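UDP-N-acetylglucosamine 4-epimerase (PDB 3M2P) probably interconverts UDP-N-acetylglucosamine and its C4 epimer, as a nucleotide-binding member of the NAD(P)-dependent epimerase/dehydratase family. Local coordinates at residues R159-Y164 / S263-S268; A195-L200 / E258-S263. One frame throughout, in Å; residues are numbered along the deposited sequence.

Contact 1: R159-Y164 / S263-S268; sequences RFAHLY and SYMDSS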
ATOM      1  N   ARG A 159      -0.216   4.098 -12.785  1.00 31.82           N
ATOM      2  CA  ARG A 159       1.104   4.172 -12.161  1.00 32.71           C
ATOM      3  C   ARG A 159       2.126   4.929 -13.029  1.00 33.95           C
ATOM      4  O   ARG A 159       2.876   4.318 -13.787  1.00 33.84           O
ATOM      5  CB  ARG A 159       1.612   2.776 -11.803  1.00 31.56           C
ATOM      6  CG  ARG A 159       0.767   2.106 -10.760  1.00 31.25           C
ATOM      7  CD  ARG A 159       1.186   0.687 -10.511  1.00 31.24           C
ATOM      8  NE  ARG A 159       0.478   0.129  -9.363  1.00 32.30           N
ATOM      9  CZ  ARG A 159       0.329  -1.174  -9.134  1.00 33.25           C
ATOM     10  NH1 ARG A 159       0.832  -2.067  -9.983  1.00 33.41           N
ATOM     11  NH2 ARG A 159      -0.320  -1.593  -8.054  1.00 31.29           N
ATOM     12  N   PHE A 160       2.144   6.258 -12.905  1.00 33.79           N
ATOM     13  CA  PHE A 160       3.078   7.118 -13.638  1.00 33.79           C
ATOM     14  C   PHE A 160       4.538   6.839 -13.323  1.00 34.97           C
ATOM     15  O   PHE A 160       4.896   6.586 -12.177  1.00 35.37           O
ATOM     16  CB  PHE A 160       2.801   8.595 -13.345  1.00 33.88           C
ATOM     17  CG  PHE A 160       1.478   9.071 -13.845  1.00 34.29           C
ATOM     18  CD1 PHE A 160       1.184   9.042 -15.197  1.00 33.97           C
ATOM     19  CD2 PHE A 160       0.527   9.548 -12.966  1.00 33.87           C
ATOM     20  CE1 PHE A 160      -0.023   9.465 -15.656  1.00 33.74           C
ATOM     21  CE2 PHE A 160      -0.685   9.977 -13.419  1.00 33.38           C
ATOM     22  CZ  PHE A 160      -0.965   9.929 -14.766  1.00 34.77           C
ATOM     23  N   ALA A 161       5.378   6.896 -14.354  1.00 36.61           N
ATOM     24  CA  ALA A 161       6.825   6.868 -14.168  1.00 37.48           C
ATOM     25  C   ALA A 161       7.229   8.236 -13.639  1.00 36.85           C
ATOM     26  O   ALA A 161       6.371   9.060 -13.354  1.00 37.18           O
ATOM     27  CB  ALA A 161       7.543   6.551 -15.480  1.00 37.42           C
ATOM     28  N   HIS A 162       8.519   8.486 -13.495  1.00 36.55           N
ATOM     29  CA  HIS A 162       8.953   9.736 -12.895  1.00 37.64           C
ATOM     30  C   HIS A 162       8.609  10.929 -13.769  1.00 37.14           C
ATOM     31  O   HIS A 162       9.065  11.032 -14.896  1.00 38.14           O
ATOM     32  CB  HIS A 162      10.446   9.681 -12.564  1.00 38.23           C
ATOM     33  CG  HIS A 162      10.811   8.511 -11.710  1.00 37.97           C
ATOM     34  ND1 HIS A 162      10.485   8.439 -10.375  1.00 36.38           N
ATOM     35  CD2 HIS A 162      11.433   7.344 -12.009  1.00 39.77           C
ATOM     36  CE1 HIS A 162      10.906   7.288  -9.881  1.00 37.98           C
ATOM     37  NE2 HIS A 162      11.479   6.602 -10.853  1.00 39.33           N
ATOM     38  N   LEU A 163       7.794  11.831 -13.246  1.00 36.23           N
ATOM     39  CA  LEU A 163       7.349  12.955 -14.048  1.00 38.85           C
ATOM     40  C   LEU A 163       8.408  14.060 -14.120  1.00 40.35           C
ATOM     41  O   LEU A 163       9.047  14.390 -13.116  1.00 40.35           O
ATOM     42  CB  LEU A 163       6.008  13.517 -13.536  1.00 38.44           C
ATOM     43  CG  LEU A 163       4.811  12.562 -13.427  1.00 39.12           C
ATOM     44  CD1 LEU A 163       5.144  11.474 -12.415  1.00 40.81           C
ATOM     45  CD2 LEU A 163       3.512  13.265 -13.008  1.00 36.22           C
ATOM     46  N   TYR A 164       8.594  14.617 -15.315  1.00 39.02           N
ATOM     47  CA  TYR A 164       9.350  15.850 -15.466  1.00 41.12           C
ATOM     48  C   TYR A 164       8.600  16.791 -16.390  1.00 42.28           C
ATOM     49  O   TYR A 164       7.807  16.347 -17.223  1.00 41.05           O
ATOM     50  CB  TYR A 164      10.753  15.582 -16.004  1.00 42.11           C
ATOM     51  CG  TYR A 164      10.782  15.014 -17.397  1.00 41.43           C
ATOM     52  CD1 TYR A 164      10.795  13.644 -17.605  1.00 40.81           C
ATOM     53  CD2 TYR A 164      10.802  15.845 -18.502  1.00 41.69           C
ATOM     54  CE1 TYR A 164      10.817  13.122 -18.871  1.00 40.53           C
ATOM     55  CE2 TYR A 164      10.823  15.329 -19.781  1.00 41.09           C
ATOM     56  CZ  TYR A 164      10.835  13.970 -19.958  1.00 41.27           C
ATOM     57  OH  TYR A 164      10.871  13.444 -21.229  1.00 42.79           O
ATOM     58  N   SER A 263      14.607   2.180 -11.658  1.00 40.89           N
ATOM     59  CA  SER A 263      13.152   2.064 -11.740  1.00 40.16           C
ATOM     60  C   SER A 263      12.609   2.378 -13.130  1.00 38.47           C
ATOM     61  O   SER A 263      12.714   3.495 -13.622  1.00 38.29           O
ATOM     62  CB  SER A 263      12.447   2.899 -10.658  1.00 40.00           C
ATOM     63  OG  SER A 263      12.830   4.262 -10.694  1.00 39.42           O
ATOM     64  N   TYR A 264      12.038   1.363 -13.764  1.00 38.05           N
ATOM     65  CA  TYR A 264      11.370   1.543 -15.041  1.00 38.42           C
ATOM     66  C   TYR A 264      10.320   0.473 -15.211  1.00 37.87           C
ATOM     67  O   TYR A 264      10.335  -0.528 -14.503  1.00 38.06           O
ATOM     68  CB  TYR A 264      12.360   1.513 -16.207  1.00 38.94           C
ATOM     69  CG  TYR A 264      13.358   0.368 -16.201  1.00 38.53           C
ATOM     70  CD1 TYR A 264      14.616   0.528 -15.633  1.00 39.77           C
ATOM     71  CD2 TYR A 264      13.057  -0.858 -16.790  1.00 37.77           C
ATOM     72  CE1 TYR A 264      15.538  -0.495 -15.631  1.00 39.93           C
ATOM     73  CE2 TYR A 264      13.976  -1.894 -16.789  1.00 37.90           C
ATOM     74  CZ  TYR A 264      15.223  -1.702 -16.214  1.00 38.50           C
ATOM     75  OH  TYR A 264      16.168  -2.705 -16.210  1.00 36.81           O
HETATM   76  N   MSE A 265       9.408   0.678 -16.152  1.00 38.00           N
HETATM   77  CA  MSE A 265       8.286  -0.233 -16.307  1.00 37.49           C
HETATM   78  C   MSE A 265       8.062  -0.683 -17.726  1.00 36.48           C
HETATM   79  O   MSE A 265       8.382   0.009 -18.687  1.00 35.75           O
HETATM   80  CB  MSE A 265       6.987   0.414 -15.831  1.00 36.32           C
HETATM   81  CG  MSE A 265       6.967   0.809 -14.383  1.00 38.34           C
HETATM   82 SE   MSE A 265       5.507   2.045 -14.042  1.00 52.79          SE
HETATM   83  CE  MSE A 265       5.919   3.382 -15.423  1.00 36.83           C
ATOM     84  N   ASP A 266       7.447  -1.851 -17.817  1.00 36.97           N
ATOM     85  CA  ASP A 266       6.881  -2.383 -19.034  1.00 35.68           C
ATOM     86  C   ASP A 266       5.476  -1.794 -19.193  1.00 36.49           C
ATOM     87  O   ASP A 266       4.607  -2.006 -18.345  1.00 36.78           O
ATOM     88  CB  ASP A 266       6.826  -3.895 -18.873  1.00 35.25           C
ATOM     89  CG  ASP A 266       6.118  -4.572 -19.993  1.00 36.55           C
ATOM     90  OD1 ASP A 266       5.653  -3.858 -20.898  1.00 37.66           O
ATOM     91  OD2 ASP A 266       6.023  -5.820 -19.961  1.00 37.22           O
ATOM     92  N   SER A 267       5.245  -1.030 -20.254  1.00 36.64           N
ATOM     93  CA  SER A 267       3.937  -0.394 -20.430  1.00 36.81           C
ATOM     94  C   SER A 267       3.078  -1.009 -21.545  1.00 37.47           C
ATOM     95  O   SER A 267       2.201  -0.342 -22.108  1.00 36.96           O
ATOM     96  CB  SER A 267       4.094   1.110 -20.645  1.00 36.48           C
ATOM     97  OG  SER A 267       4.676   1.714 -19.510  1.00 36.97           O
ATOM     98  N   SER A 268       3.342  -2.277 -21.853  1.00 36.95           N
ATOM     99  CA  SER A 268       2.532  -3.038 -22.790  1.00 37.06           C
ATOM    100  C   SER A 268       1.041  -2.786 -22.561  1.00 38.46           C
ATOM    101  O   SER A 268       0.364  -2.218 -23.416  1.00 38.24           O
ATOM    102  CB  SER A 268       2.805  -4.533 -22.629  1.00 38.72           C
ATOM    103  OG  SER A 268       4.177  -4.829 -22.777  1.00 40.15           O
TER

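Contact 2: A195-L200 / E258-S263; sequences AKREFL and EGIHSS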
ATOM      1  N   ALA A 195      22.456   2.684 -12.533  1.00 44.25           N
ATOM      2  CA  ALA A 195      21.012   2.594 -12.336  1.00 43.61           C
ATOM      3  C   ALA A 195      20.253   3.396 -13.383  1.00 43.94           C
ATOM      4  O   ALA A 195      20.671   4.490 -13.758  1.00 43.49           O
ATOM      5  CB  ALA A 195      20.640   3.063 -10.950  1.00 45.13           C
ATOM      6  N   LYS A 196      19.140   2.830 -13.847  1.00 44.17           N
ATOM      7  CA  LYS A 196      18.325   3.412 -14.910  1.00 43.43           C
ATOM      8  C   LYS A 196      16.949   3.763 -14.364  1.00 43.12           C
ATOM      9  O   LYS A 196      16.293   2.930 -13.731  1.00 42.53           O
ATOM     10  CB  LYS A 196      18.197   2.432 -16.077  1.00 43.01           C
ATOM     11  CG  LYS A 196      19.454   2.349 -16.924  1.00 46.14           C
ATOM     12  CD  LYS A 196      19.505   1.113 -17.825  1.00 49.15           C
ATOM     13  CE  LYS A 196      20.587   1.276 -18.912  1.00 50.81           C
ATOM     14  NZ  LYS A 196      21.139  -0.020 -19.444  1.00 52.83           N
ATOM     15  N   ARG A 197      16.526   5.003 -14.600  1.00 42.73           N
ATOM     16  CA  ARG A 197      15.260   5.514 -14.073  1.00 42.24           C
ATOM     17  C   ARG A 197      14.373   6.019 -15.205  1.00 41.90           C
ATOM     18  O   ARG A 197      14.849   6.699 -16.102  1.00 42.26           O
ATOM     19  CB  ARG A 197      15.518   6.639 -13.062  1.00 43.97           C
ATOM     20  CG  ARG A 197      16.130   6.175 -11.736  1.00 44.98           C
ATOM     21  CD  ARG A 197      16.050   7.269 -10.678  1.00 46.41           C
ATOM     22  NE  ARG A 197      17.210   8.156 -10.704  1.00 50.18           N
ATOM     23  CZ  ARG A 197      17.256   9.362 -10.137  1.00 51.74           C
ATOM     24  NH1 ARG A 197      16.200   9.858  -9.514  1.00 49.98           N
ATOM     25  NH2 ARG A 197      18.362  10.090 -10.208  1.00 53.89           N
ATOM     26  N   GLU A 198      13.083   5.687 -15.169  1.00 41.46           N
ATOM     27  CA  GLU A 198      12.187   6.028 -16.273  1.00 40.37           C
ATOM     28  C   GLU A 198      11.556   7.402 -16.085  1.00 40.16           C
ATOM     29  O   GLU A 198      10.989   7.685 -15.038  1.00 39.62           O
ATOM     30  CB  GLU A 198      11.112   4.964 -16.415  1.00 39.91           C
ATOM     31  CG  GLU A 198      10.300   5.024 -17.697  1.00 40.24           C
ATOM     32  CD  GLU A 198       9.385   3.817 -17.816  1.00 40.16           C
ATOM     33  OE1 GLU A 198       9.434   2.971 -16.892  1.00 38.81           O
ATOM     34  OE2 GLU A 198       8.626   3.706 -18.814  1.00 41.05           O
ATOM     35  N   PHE A 199      11.670   8.255 -17.102  1.00 41.18           N
ATOM     36  CA  PHE A 199      11.168   9.627 -17.030  1.00 40.23           C
ATOM     37  C   PHE A 199      10.047   9.912 -18.032  1.00 40.08           C
ATOM     38  O   PHE A 199      10.263   9.879 -19.243  1.00 41.00           O
ATOM     39  CB  PHE A 199      12.303  10.610 -17.259  1.00 40.14           C
ATOM     40  CG  PHE A 199      13.333  10.599 -16.181  1.00 41.41           C
ATOM     41  CD1 PHE A 199      14.410   9.728 -16.243  1.00 41.20           C
ATOM     42  CD2 PHE A 199      13.242  11.475 -15.110  1.00 41.68           C
ATOM     43  CE1 PHE A 199      15.368   9.726 -15.258  1.00 40.37           C
ATOM     44  CE2 PHE A 199      14.202  11.475 -14.117  1.00 41.58           C
ATOM     45  CZ  PHE A 199      15.260  10.593 -14.191  1.00 42.24           C
ATOM     46  N   LEU A 200       8.857  10.209 -17.518  1.00 38.83           N
ATOM     47  CA  LEU A 200       7.693  10.454 -18.356  1.00 39.06           C
ATOM     48  C   LEU A 200       7.368  11.931 -18.410  1.00 39.02           C
ATOM     49  O   LEU A 200       7.087  12.538 -17.388  1.00 39.58           O
ATOM     50  CB  LEU A 200       6.484   9.693 -17.816  1.00 38.58           C
ATOM     51  CG  LEU A 200       5.129  10.035 -18.430  1.00 37.82           C
ATOM     52  CD1 LEU A 200       5.056   9.529 -19.855  1.00 38.71           C
ATOM     53  CD2 LEU A 200       4.018   9.437 -17.601  1.00 36.34           C
ATOM     54  N   GLU A 258      25.629   4.562  -5.615  1.00 55.11           N
ATOM     55  CA  GLU A 258      25.023   3.578  -4.716  1.00 58.94           C
ATOM     56  C   GLU A 258      23.895   4.146  -3.842  1.00 57.84           C
ATOM     57  O   GLU A 258      23.293   3.426  -3.043  1.00 57.56           O
ATOM     58  CB  GLU A 258      26.086   2.875  -3.857  1.00 59.64           C
ATOM     59  CG  GLU A 258      26.717   1.661  -4.533  1.00 62.12           C
ATOM     60  CD  GLU A 258      27.982   1.184  -3.831  1.00 65.79           C
ATOM     61  OE1 GLU A 258      28.292   1.726  -2.740  1.00 67.24           O
ATOM     62  OE2 GLU A 258      28.664   0.277  -4.372  1.00 65.43           O
ATOM     63  N   GLY A 259      23.609   5.433  -4.002  1.00 56.00           N
ATOM     64  CA  GLY A 259      22.453   6.025  -3.363  1.00 56.19           C
ATOM     65  C   GLY A 259      21.245   5.975  -4.283  1.00 56.25           C
ATOM     66  O   GLY A 259      20.172   6.500  -3.963  1.00 56.89           O
ATOM     67  N   ILE A 260      21.416   5.332  -5.432  1.00 55.17           N
ATOM     68  CA  ILE A 260      20.402   5.365  -6.475  1.00 53.13           C
ATOM     69  C   ILE A 260      20.038   3.970  -6.937  1.00 52.04           C
ATOM     70  O   ILE A 260      20.913   3.132  -7.134  1.00 52.44           O
ATOM     71  CB  ILE A 260      20.886   6.180  -7.675  1.00 51.87           C
ATOM     72  CG1 ILE A 260      21.492   7.497  -7.187  1.00 53.71           C
ATOM     73  CG2 ILE A 260      19.749   6.437  -8.642  1.00 51.26           C
ATOM     74  CD1 ILE A 260      21.271   8.665  -8.128  1.00 53.71           C
ATOM     75  N   HIS A 261      18.743   3.720  -7.101  1.00 50.57           N
ATOM     76  CA  HIS A 261      18.284   2.420  -7.588  1.00 49.27           C
ATOM     77  C   HIS A 261      17.567   2.533  -8.938  1.00 46.84           C
ATOM     78  O   HIS A 261      17.096   3.610  -9.312  1.00 46.75           O
ATOM     79  CB  HIS A 261      17.410   1.724  -6.533  1.00 48.68           C
ATOM     80  CG  HIS A 261      18.142   1.417  -5.261  1.00 52.07           C
ATOM     81  ND1 HIS A 261      18.073   2.225  -4.145  1.00 53.59           N
ATOM     82  CD2 HIS A 261      18.981   0.403  -4.935  1.00 52.75           C
ATOM     83  CE1 HIS A 261      18.826   1.718  -3.184  1.00 52.73           C
ATOM     84  NE2 HIS A 261      19.386   0.610  -3.638  1.00 53.64           N
ATOM     85  N   SER A 262      17.502   1.430  -9.679  1.00 44.76           N
ATOM     86  CA  SER A 262      16.816   1.432 -10.970  1.00 43.91           C
ATOM     87  C   SER A 262      15.297   1.401 -10.833  1.00 41.74           C
ATOM     88  O   SER A 262      14.757   0.685  -9.996  1.00 41.39           O
ATOM     89  CB  SER A 262      17.271   0.250 -11.825  1.00 43.04           C
ATOM     90  OG  SER A 262      18.485   0.548 -12.481  1.00 43.48           O
ATOM     91  N   SER A 263      14.607   2.180 -11.658  1.00 40.89           N
ATOM     92  CA  SER A 263      13.152   2.064 -11.740  1.00 40.16           C
ATOM     93  C   SER A 263      12.609   2.378 -13.130  1.00 38.47           C
ATOM     94  O   SER A 263      12.714   3.495 -13.622  1.00 38.29           O
ATOM     95  CB  SER A 263      12.447   2.899 -10.658  1.00 40.00           C
ATOM     96  OG  SER A 263      12.830   4.262 -10.694  1.00 39.42           O
TER

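Contact 1: R159-Y164 / S263-S268
Two side chains of the loop 263-268, Ser263 and selenomethionine Met265, reach strand 154-164 around the break at Ala161 and meet it in different ways. Ser263 meets His162 tip to edge. The imidazole leaves its backbone with CG anti to the carbonyl carbon (chi1 -54°), which carries NE2 out to the serine hydroxyl; His162 NE2 and Ser263 OG are 2.7 Å apart in an almost straight hydrogen bond (170°). OG lies near the ring plane, and CB of Ser263 follows at the same edge, so the bond runs outward from the ring nitrogen. OG of Ser263 sits between its own backbone N and carbonyl carbon.

Two residues further on, Met265 points its side chain at the strand. Its chain runs extended through chi2 and then bends at chi3 (-53°), laying the selenium and the terminal methyl over the backbone of 159-161. The methyl CE touches CB of Ala161 at 3.6 Å and is equally close to the carbonyl O of Arg159, while SE stands 3.5 Å from that same oxygen. The contact is thus apolar at Ala161 and a van der Waals approach at the carbonyl. Arg159 starts toward the loop, but its extended chain carries the guanidinium off to a salt bridge with Glu141 and a hydrogen bond with Tyr113.

In this Rossmann-type fold, strand 154-164 pairs in parallel with 103-109, 220-224 and, past its break, 197-201. Phe160 faces away from the loop and packs near Leu14, a UDP-binding residue, although no UDP is bound to this chain. Loop 263-268 crosses on the other side, where Met265 also touches Asn223 of strand 220-224, before the chain enters helix 268-273.

Contact 2: A195-L200 / E258-S263
The side chain of Arg197 runs alongside loop 258-263, next to a short backbone match between that loop and the start of strand 197-201. From CB, its CG is set anti to the carbonyl carbon (chi1 -71°) and comes within 3.7 Å of the carbonyl O of His261. CD stays near the same carbonyl. The chain then bends at chi3 (-89°), and NE passes 3.7 Å from CG2 of Ile260, the two side chains crossing at about a right angle. CZ lies near that methyl too, while NH2 approaches CD1 of Ile260 at 3.8 Å and makes its hydrogen bond to Asn232 of helix 232-242.

Between the backbones, Arg197 and Ser263 form a single parallel beta bridge. Both backbone polar groups of Ser263 bond to 195-200: its N donates to Lys196 O (2.8 Å) in the carbonyl plane, and Glu198 N donates to Ser263 O (2.7 Å) nearly along the C=O axis. The loop thus joins the sheet by this one bridge, without becoming a strand.

Upstream, a side chain takes over from the backbone. Ser262 OG, anti to its own carbonyl carbon, accepts from Lys196 N at 2.7 Å in a nearly straight bond (169°), and also rests against CA and CB of Ala195. The Ala195 methyl touches the His261 carbonyl carbon and lies near CG2 of Ile260. At the inner end, CB of Glu198 lies 3.5 Å from Ser263 O, and its extended chain takes OE1 onward to the backbone N of Met265.

In the fold
Contact 1 is buried, its centre about 9 Å from that of the chain, whereas contact 2 lies toward the surface, about 11 Å away between centres. Both join the loop before helix 268-273 to neighbouring strands of one sheet, 154-164 and 197-201, and Ser263 belongs to both: its backbone serves contact 2 and its hydroxyl serves contact 1. The inner contact relies on side chains, with one polar pair and a selenomethionine against backbone and methyl; the outer relies mainly on backbone bonds, aided by a serine hydroxyl. Glu198 OE1 of contact 2 accepts a probable hydrogen bond from Met265 N of contact 1, and His162 O is probably hydrogen-bonded to Leu200 N between the strands.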